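Long-range contact in TATA-box-binding protein (Methanococcus jannaschii, PDB 2Z8U), which probably binds the TATA box close to the transcription start site, acting as a general factor for archaeal transcription by RNA polymerase: residues 12-25 with 99-113. Sequence-based numbering, arbitrary orientation.
Sequences EIKIVNVVVSTKIG and IENPEIKIQNMVATA
Lys14 with Thr112 and Ser21 with Lys105 each exchange two backbone bonds, N to O both ways, where the antiparallel strands 14-23 and 105-113 join the two pseudo-symmetric halves of the TBP saddle at its centre. Between these pairs lie two classic beta bulges, one per strand. In the first, Val110 O takes Val16 N at 2.8 Å and, weakly, Asn17 N at 3.5 Å; Val110 N returns a bond to Asn17 O. In its pseudo-twofold counterpart on the other strand, Val19 O accepts Gln107 N at 2.7 Å and Asn108 N at 3.2 Å, both from the same face of its carbonyl plane, while Val19 N is satisfied by Asn108 O.

Helices lie against the face of Ile15 and Val20; that of Asn17, Val19, Asn108 and Val110 is consistent with the concave DNA-binding surface of other TBPs. On the helix-covered face, Met109 CE lies against Ile15 CG2 and Val18 CG1, each 3.8 Å away. Val20 CB sits unusually close to Ile104 CG2, 3.5 Å, and Val20 also touches Ala80 of helix 77-94. Beyond the ladder, Ile24 O receives Ile99 N, whereas the buried Gly25 N finds no partner. Thr22 OG1, anti to its own N (chi1 -169°), donates to Glu103 O from above the carbonyl plane. At the bulge, the bend of Gln107 at chi2 (-68°) brings its amide to Ser21, where NE2 donates to OG at 2.7 Å, nearly within the amide plane.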
ATOM      1  N   GLU B  12      -9.343 -16.395 -36.367  1.00 35.98           N
ATOM      2  CA  GLU B  12      -9.907 -15.145 -36.851  1.00 36.47           C
ATOM      3  C   GLU B  12     -10.774 -14.502 -35.779  1.00 36.24           C
ATOM      4  O   GLU B  12     -11.406 -15.209 -35.002  1.00 36.42           O
ATOM      5  CB  GLU B  12     -10.731 -15.427 -38.112  1.00 36.36           C
ATOM      6  CG  GLU B  12     -10.936 -14.218 -38.992  1.00 38.50           C
ATOM      7  CD  GLU B  12     -11.613 -14.544 -40.321  1.00 37.58           C
ATOM      8  OE1 GLU B  12     -12.225 -13.624 -40.884  1.00 41.19           O
ATOM      9  OE2 GLU B  12     -11.551 -15.696 -40.789  1.00 38.52           O
ATOM     10  N   ILE B  13     -10.802 -13.165 -35.756  1.00 35.77           N
ATOM     11  CA  ILE B  13     -11.584 -12.381 -34.807  1.00 36.26           C
ATOM     12  C   ILE B  13     -13.052 -12.277 -35.227  1.00 35.46           C
ATOM     13  O   ILE B  13     -13.354 -11.949 -36.377  1.00 35.70           O
ATOM     14  CB  ILE B  13     -10.976 -10.938 -34.655  1.00 36.38           C
ATOM     15  CG1 ILE B  13      -9.667 -10.969 -33.849  1.00 37.57           C
ATOM     16  CG2 ILE B  13     -12.006  -9.913 -34.141  1.00 37.26           C
ATOM     17  CD1 ILE B  13      -9.758 -11.574 -32.434  1.00 38.44           C
ATOM     18  N   LYS B  14     -13.950 -12.571 -34.292  1.00 34.26           N
ATOM     19  CA  LYS B  14     -15.380 -12.279 -34.448  1.00 33.63           C
ATOM     20  C   LYS B  14     -15.792 -11.327 -33.347  1.00 33.22           C
ATOM     21  O   LYS B  14     -15.535 -11.606 -32.175  1.00 31.09           O
ATOM     22  CB  LYS B  14     -16.200 -13.573 -34.355  1.00 34.16           C
ATOM     23  CG  LYS B  14     -17.714 -13.337 -34.280  1.00 34.98           C
ATOM     24  CD  LYS B  14     -18.505 -14.628 -34.522  1.00 34.99           C
ATOM     25  CE  LYS B  14     -20.016 -14.352 -34.619  1.00 37.58           C
ATOM     26  NZ  LYS B  14     -20.342 -13.069 -35.334  1.00 40.16           N
ATOM     27  N   ILE B  15     -16.424 -10.202 -33.711  1.00 32.74           N
ATOM     28  CA  ILE B  15     -16.922  -9.254 -32.721  1.00 33.37           C
ATOM     29  C   ILE B  15     -18.289  -9.770 -32.288  1.00 33.49           C
ATOM     30  O   ILE B  15     -19.143 -10.110 -33.130  1.00 32.63           O
ATOM     31  CB  ILE B  15     -17.019  -7.827 -33.298  1.00 34.24           C
ATOM     32  CG1 ILE B  15     -15.650  -7.375 -33.846  1.00 34.49           C
ATOM     33  CG2 ILE B  15     -17.629  -6.846 -32.270  1.00 34.34           C
ATOM     34  CD1 ILE B  15     -14.549  -7.326 -32.819  1.00 36.99           C
ATOM     35  N   VAL B  16     -18.465  -9.910 -30.987  1.00 32.23           N
ATOM     36  CA  VAL B  16     -19.683 -10.512 -30.468  1.00 32.72           C
ATOM     37  C   VAL B  16     -20.575  -9.433 -29.892  1.00 32.50           C
ATOM     38  O   VAL B  16     -21.794  -9.482 -30.038  1.00 33.34           O
ATOM     39  CB  VAL B  16     -19.397 -11.665 -29.470  1.00 32.60           C
ATOM     40  CG1 VAL B  16     -20.660 -12.055 -28.716  1.00 33.04           C
ATOM     41  CG2 VAL B  16     -18.861 -12.893 -30.222  1.00 32.84           C
ATOM     42  N   ASN B  17     -19.973  -8.434 -29.270  1.00 32.55           N
ATOM     43  CA  ASN B  17     -20.735  -7.296 -28.822  1.00 32.90           C
ATOM     44  C   ASN B  17     -19.929  -6.011 -28.817  1.00 32.53           C
ATOM     45  O   ASN B  17     -18.710  -6.031 -28.867  1.00 30.89           O
ATOM     46  CB  ASN B  17     -21.459  -7.581 -27.475  1.00 34.31           C
ATOM     47  CG  ASN B  17     -20.640  -7.218 -26.224  1.00 36.00           C
ATOM     48  OD1 ASN B  17     -20.553  -8.015 -25.291  1.00 40.37           O
ATOM     49  ND2 ASN B  17     -20.125  -6.002 -26.160  1.00 36.54           N
ATOM     50  N   VAL B  18     -20.621  -4.881 -28.772  1.00 32.61           N
ATOM     51  CA  VAL B  18     -19.934  -3.601 -28.613  1.00 33.35           C
ATOM     52  C   VAL B  18     -20.630  -2.803 -27.516  1.00 34.73           C
ATOM     53  O   VAL B  18     -21.805  -3.055 -27.237  1.00 36.22           O
ATOM     54  CB  VAL B  18     -19.903  -2.781 -29.919  1.00 33.33           C
ATOM     55  CG1 VAL B  18     -19.233  -3.539 -31.056  1.00 33.40           C
ATOM     56  CG2 VAL B  18     -21.323  -2.319 -30.349  1.00 33.04           C
ATOM     57  N   VAL B  19     -19.892  -1.911 -26.852  1.00 35.15           N
ATOM     58  CA  VAL B  19     -20.481  -0.909 -25.961  1.00 35.64           C
ATOM     59  C   VAL B  19     -20.173   0.428 -26.640  1.00 35.26           C
ATOM     60  O   VAL B  19     -19.040   0.663 -27.028  1.00 35.65           O
ATOM     61  CB  VAL B  19     -19.881  -0.986 -24.529  1.00 35.36           C
ATOM     62  CG1 VAL B  19     -20.403   0.166 -23.623  1.00 36.60           C
ATOM     63  CG2 VAL B  19     -20.164  -2.364 -23.895  1.00 35.75           C
ATOM     64  N   VAL B  20     -21.178   1.268 -26.836  1.00 34.73           N
ATOM     65  CA  VAL B  20     -20.967   2.564 -27.475  1.00 34.40           C
ATOM     66  C   VAL B  20     -21.476   3.704 -26.587  1.00 34.25           C
ATOM     67  O   VAL B  20     -22.343   3.486 -25.715  1.00 33.49           O
ATOM     68  CB  VAL B  20     -21.658   2.654 -28.857  1.00 34.18           C
ATOM     69  CG1 VAL B  20     -21.170   1.532 -29.809  1.00 36.34           C
ATOM     70  CG2 VAL B  20     -23.211   2.638 -28.726  1.00 34.34           C
ATOM     71  N   SER B  21     -20.923   4.895 -26.800  1.00 33.64           N
ATOM     72  CA  SER B  21     -21.453   6.106 -26.170  1.00 34.15           C
ATOM     73  C   SER B  21     -21.738   7.164 -27.210  1.00 33.88           C
ATOM     74  O   SER B  21     -21.164   7.149 -28.309  1.00 32.83           O
ATOM     75  CB  SER B  21     -20.454   6.696 -25.151  1.00 34.08           C
ATOM     76  OG  SER B  21     -19.216   6.965 -25.797  1.00 39.09           O
ATOM     77  N   THR B  22     -22.621   8.100 -26.854  1.00 32.70           N
ATOM     78  CA  THR B  22     -22.822   9.272 -27.655  1.00 33.80           C
ATOM     79  C   THR B  22     -23.465  10.358 -26.786  1.00 33.90           C
ATOM     80  O   THR B  22     -23.654  10.161 -25.577  1.00 34.41           O
ATOM     81  CB  THR B  22     -23.663   8.966 -28.933  1.00 33.71           C
ATOM     82  OG1 THR B  22     -23.608  10.094 -29.801  1.00 32.97           O
ATOM     83  CG2 THR B  22     -25.130   8.669 -28.594  1.00 33.20           C
ATOM     84  N   LYS B  23     -23.748  11.503 -27.396  1.00 33.46           N
ATOM     85  CA  LYS B  23     -24.488  12.562 -26.753  1.00 34.90           C
ATOM     86  C   LYS B  23     -25.659  12.923 -27.665  1.00 34.48           C
ATOM     87  O   LYS B  23     -25.461  13.218 -28.839  1.00 34.36           O
ATOM     88  CB  LYS B  23     -23.578  13.767 -26.508  1.00 35.52           C
ATOM     89  CG  LYS B  23     -24.240  14.855 -25.639  1.00 39.06           C
ATOM     90  CD  LYS B  23     -23.186  15.828 -25.103  1.00 42.75           C
ATOM     91  CE  LYS B  23     -23.811  16.803 -24.105  1.00 44.41           C
ATOM     92  NZ  LYS B  23     -22.846  17.036 -22.993  1.00 45.97           N
ATOM     93  N   ILE B  24     -26.876  12.881 -27.138  1.00 35.54           N
ATOM     94  CA  ILE B  24     -28.063  13.098 -27.971  1.00 36.37           C
ATOM     95  C   ILE B  24     -28.743  14.478 -27.769  1.00 36.99           C
ATOM     96  O   ILE B  24     -29.731  14.792 -28.426  1.00 37.02           O
ATOM     97  CB  ILE B  24     -29.105  11.901 -27.836  1.00 37.29           C
ATOM     98  CG1 ILE B  24     -29.803  11.893 -26.460  1.00 37.47           C
ATOM     99  CG2 ILE B  24     -28.427  10.545 -28.210  1.00 36.97           C
ATOM    100  CD1 ILE B  24     -30.941  10.852 -26.345  1.00 38.00           C
ATOM    101  N   GLY B  25     -28.211  15.285 -26.860  1.00 36.97           N
ATOM    102  CA  GLY B  25     -28.811  16.578 -26.522  1.00 38.33           C
ATOM    103  C   GLY B  25     -28.083  17.174 -25.341  1.00 39.21           C
ATOM    104  O   GLY B  25     -27.010  16.706 -25.005  1.00 38.38           O
ATOM    105  N   ILE B  99     -30.346  15.871 -30.743  1.00 40.04           N
ATOM    106  CA  ILE B  99     -29.448  15.939 -31.882  1.00 40.32           C
ATOM    107  C   ILE B  99     -29.837  14.739 -32.747  1.00 40.19           C
ATOM    108  O   ILE B  99     -29.875  13.625 -32.246  1.00 39.62           O
ATOM    109  CB  ILE B  99     -27.954  15.790 -31.405  1.00 39.90           C
ATOM    110  CG1 ILE B  99     -27.547  16.987 -30.526  1.00 41.74           C
ATOM    111  CG2 ILE B  99     -26.963  15.601 -32.587  1.00 40.87           C
ATOM    112  CD1 ILE B  99     -26.151  16.848 -29.864  1.00 41.65           C
ATOM    113  N   GLU B 100     -30.117  14.960 -34.028  1.00 40.09           N
ATOM    114  CA  GLU B 100     -30.555  13.867 -34.911  1.00 40.37           C
ATOM    115  C   GLU B 100     -29.430  13.083 -35.562  1.00 40.29           C
ATOM    116  O   GLU B 100     -29.650  11.956 -36.039  1.00 40.41           O
ATOM    117  CB  GLU B 100     -31.462  14.404 -36.011  1.00 41.34           C
ATOM    118  CG  GLU B 100     -32.862  14.702 -35.530  1.00 44.01           C
ATOM    119  CD  GLU B 100     -33.795  14.897 -36.679  1.00 50.16           C
ATOM    120  OE1 GLU B 100     -34.097  13.896 -37.375  1.00 52.33           O
ATOM    121  OE2 GLU B 100     -34.214  16.053 -36.892  1.00 52.61           O
ATOM    122  N   ASN B 101     -28.243  13.691 -35.605  1.00 38.26           N
ATOM    123  CA  ASN B 101     -27.079  13.080 -36.229  1.00 38.16           C
ATOM    124  C   ASN B 101     -25.879  12.845 -35.302  1.00 36.69           C
ATOM    125  O   ASN B 101     -24.762  13.288 -35.644  1.00 35.78           O
ATOM    126  CB  ASN B 101     -26.630  13.920 -37.427  1.00 37.59           C
ATOM    127  CG  ASN B 101     -26.315  15.384 -37.053  1.00 39.71           C
ATOM    128  OD1 ASN B 101     -26.816  15.920 -36.044  1.00 40.26           O
ATOM    129  ND2 ASN B 101     -25.485  16.038 -37.880  1.00 39.42           N
ATOM    130  N   PRO B 102     -26.071  12.097 -34.187  1.00 36.25           N
ATOM    131  CA  PRO B 102     -24.965  11.999 -33.231  1.00 35.91           C
ATOM    132  C   PRO B 102     -23.889  11.038 -33.713  1.00 35.14           C
ATOM    133  O   PRO B 102     -24.189  10.081 -34.437  1.00 35.63           O
ATOM    134  CB  PRO B 102     -25.651  11.462 -31.959  1.00 35.80           C
ATOM    135  CG  PRO B 102     -26.758  10.608 -32.466  1.00 37.36           C
ATOM    136  CD  PRO B 102     -27.240  11.293 -33.747  1.00 36.64           C
ATOM    137  N   GLU B 103     -22.632  11.297 -33.349  1.00 34.80           N
ATOM    138  CA  GLU B 103     -21.562  10.365 -33.666  1.00 33.44           C
ATOM    139  C   GLU B 103     -21.473   9.275 -32.594  1.00 33.64           C
ATOM    140  O   GLU B 103     -21.408   9.564 -31.394  1.00 34.09           O
ATOM    141  CB  GLU B 103     -20.234  11.113 -33.838  1.00 33.15           C
ATOM    142  CG  GLU B 103     -19.073  10.195 -34.019  1.00 32.55           C
ATOM    143  CD  GLU B 103     -17.779  10.935 -34.189  1.00 34.54           C
ATOM    144  OE1 GLU B 103     -17.778  12.172 -34.060  1.00 32.90           O
ATOM    145  OE2 GLU B 103     -16.760  10.253 -34.432  1.00 34.79           O
ATOM    146  N   ILE B 104     -21.543   8.017 -33.021  1.00 33.50           N
ATOM    147  CA  ILE B 104     -21.508   6.896 -32.102  1.00 34.25           C
ATOM    148  C   ILE B 104     -20.044   6.454 -31.889  1.00 34.84           C
ATOM    149  O   ILE B 104     -19.362   6.142 -32.866  1.00 34.75           O
ATOM    150  CB  ILE B 104     -22.348   5.726 -32.660  1.00 34.82           C
ATOM    151  CG1 ILE B 104     -23.777   6.185 -33.035  1.00 35.51           C
ATOM    152  CG2 ILE B 104     -22.312   4.517 -31.710  1.00 35.66           C
ATOM    153  CD1 ILE B 104     -24.561   6.891 -31.961  1.00 35.91           C
ATOM    154  N   LYS B 105     -19.578   6.445 -30.635  1.00 33.40           N
ATOM    155  CA  LYS B 105     -18.180   6.088 -30.290  1.00 33.50           C
ATOM    156  C   LYS B 105     -18.098   4.705 -29.640  1.00 32.53           C
ATOM    157  O   LYS B 105     -18.847   4.415 -28.692  1.00 32.43           O
ATOM    158  CB  LYS B 105     -17.593   7.148 -29.328  1.00 33.73           C
ATOM    159  CG  LYS B 105     -16.184   6.816 -28.812  1.00 38.22           C
ATOM    160  CD  LYS B 105     -15.488   8.093 -28.391  1.00 45.22           C
ATOM    161  CE  LYS B 105     -15.120   8.075 -26.928  1.00 49.00           C
ATOM    162  NZ  LYS B 105     -14.833   9.458 -26.420  1.00 52.47           N
ATOM    163  N   ILE B 106     -17.184   3.853 -30.111  1.00 28.32           N
ATOM    164  CA  ILE B 106     -16.997   2.561 -29.463  1.00 27.15           C
ATOM    165  C   ILE B 106     -16.255   2.753 -28.145  1.00 25.73           C
ATOM    166  O   ILE B 106     -15.196   3.354 -28.122  1.00 25.33           O
ATOM    167  CB  ILE B 106     -16.261   1.522 -30.389  1.00 26.21           C
ATOM    168  CG1 ILE B 106     -17.201   1.067 -31.517  1.00 26.24           C
ATOM    169  CG2 ILE B 106     -15.808   0.302 -29.591  1.00 25.47           C
ATOM    170  CD1 ILE B 106     -16.452   0.395 -32.709  1.00 28.96           C
ATOM    171  N   GLN B 107     -16.835   2.256 -27.056  1.00 24.62           N
ATOM    172  CA  GLN B 107     -16.185   2.289 -25.756  1.00 25.37           C
ATOM    173  C   GLN B 107     -15.561   0.957 -25.381  1.00 24.64           C
ATOM    174  O   GLN B 107     -14.562   0.921 -24.676  1.00 25.48           O
ATOM    175  CB  GLN B 107     -17.162   2.673 -24.660  1.00 25.19           C
ATOM    176  CG  GLN B 107     -17.656   4.096 -24.752  1.00 26.28           C
ATOM    177  CD  GLN B 107     -16.561   5.112 -24.474  1.00 29.75           C
ATOM    178  OE1 GLN B 107     -15.522   4.788 -23.883  1.00 32.08           O
ATOM    179  NE2 GLN B 107     -16.781   6.348 -24.916  1.00 31.08           N
ATOM    180  N   ASN B 108     -16.205  -0.126 -25.777  1.00 25.44           N
ATOM    181  CA  ASN B 108     -15.722  -1.480 -25.471  1.00 26.92           C
ATOM    182  C   ASN B 108     -16.217  -2.456 -26.541  1.00 27.65           C
ATOM    183  O   ASN B 108     -17.175  -2.175 -27.250  1.00 26.27           O
ATOM    184  CB  ASN B 108     -16.235  -1.931 -24.086  1.00 27.03           C
ATOM    185  CG  ASN B 108     -15.231  -2.794 -23.319  1.00 29.66           C
ATOM    186  OD1 ASN B 108     -14.507  -3.598 -23.901  1.00 29.41           O
ATOM    187  ND2 ASN B 108     -15.211  -2.636 -21.981  1.00 29.84           N
ATOM    188  N   MET B 109     -15.553  -3.605 -26.652  1.00 29.29           N
ATOM    189  CA  MET B 109     -16.011  -4.696 -27.526  1.00 31.72           C
ATOM    190  C   MET B 109     -15.588  -6.015 -26.928  1.00 31.35           C
ATOM    191  O   MET B 109     -14.556  -6.094 -26.261  1.00 32.55           O
ATOM    192  CB  MET B 109     -15.386  -4.626 -28.923  1.00 31.45           C
ATOM    193  CG  MET B 109     -15.310  -3.265 -29.568  1.00 31.84           C
ATOM    194  SD  MET B 109     -14.358  -3.190 -31.107  1.00 36.81           S
ATOM    195  CE  MET B 109     -15.615  -3.661 -32.274  1.00 30.35           C
ATOM    196  N   VAL B 110     -16.381  -7.051 -27.175  1.00 30.10           N
ATOM    197  CA  VAL B 110     -15.991  -8.421 -26.866  1.00 28.50           C
ATOM    198  C   VAL B 110     -15.705  -9.050 -28.230  1.00 27.30           C
ATOM    199  O   VAL B 110     -16.546  -8.978 -29.132  1.00 26.23           O
ATOM    200  CB  VAL B 110     -17.121  -9.213 -26.153  1.00 28.79           C
ATOM    201  CG1 VAL B 110     -16.807 -10.707 -26.089  1.00 29.29           C
ATOM    202  CG2 VAL B 110     -17.373  -8.682 -24.731  1.00 30.72           C
ATOM    203  N   ALA B 111     -14.498  -9.604 -28.382  1.00 25.33           N
ATOM    204  CA  ALA B 111     -14.123 -10.354 -29.571  1.00 23.91           C
ATOM    205  C   ALA B 111     -13.795 -11.769 -29.110  1.00 24.28           C
ATOM    206  O   ALA B 111     -13.284 -11.982 -27.989  1.00 21.16           O
ATOM    207  CB  ALA B 111     -12.923  -9.744 -30.227  1.00 23.79           C
ATOM    208  N   THR B 112     -14.089 -12.732 -29.981  1.00 23.92           N
ATOM    209  CA  THR B 112     -13.735 -14.122 -29.731  1.00 24.75           C
ATOM    210  C   THR B 112     -12.933 -14.685 -30.908  1.00 24.60           C
ATOM    211  O   THR B 112     -13.026 -14.205 -32.065  1.00 23.57           O
ATOM    212  CB  THR B 112     -14.983 -15.010 -29.478  1.00 24.97           C
ATOM    213  OG1 THR B 112     -15.839 -14.994 -30.637  1.00 27.14           O
ATOM    214  CG2 THR B 112     -15.780 -14.515 -28.241  1.00 27.01           C
ATOM    215  N   ALA B 113     -12.119 -15.690 -30.583  1.00 23.74           N
ATOM    216  CA  ALA B 113     -11.355 -16.407 -31.579  1.00 24.25           C
ATOM    217  C   ALA B 113     -11.081 -17.817 -31.051  1.00 24.36           C
ATOM    218  O   ALA B 113     -11.346 -18.130 -29.901  1.00 24.58           O
ATOM    219  CB  ALA B 113     -10.072 -15.677 -31.904  1.00 23.17           C
TER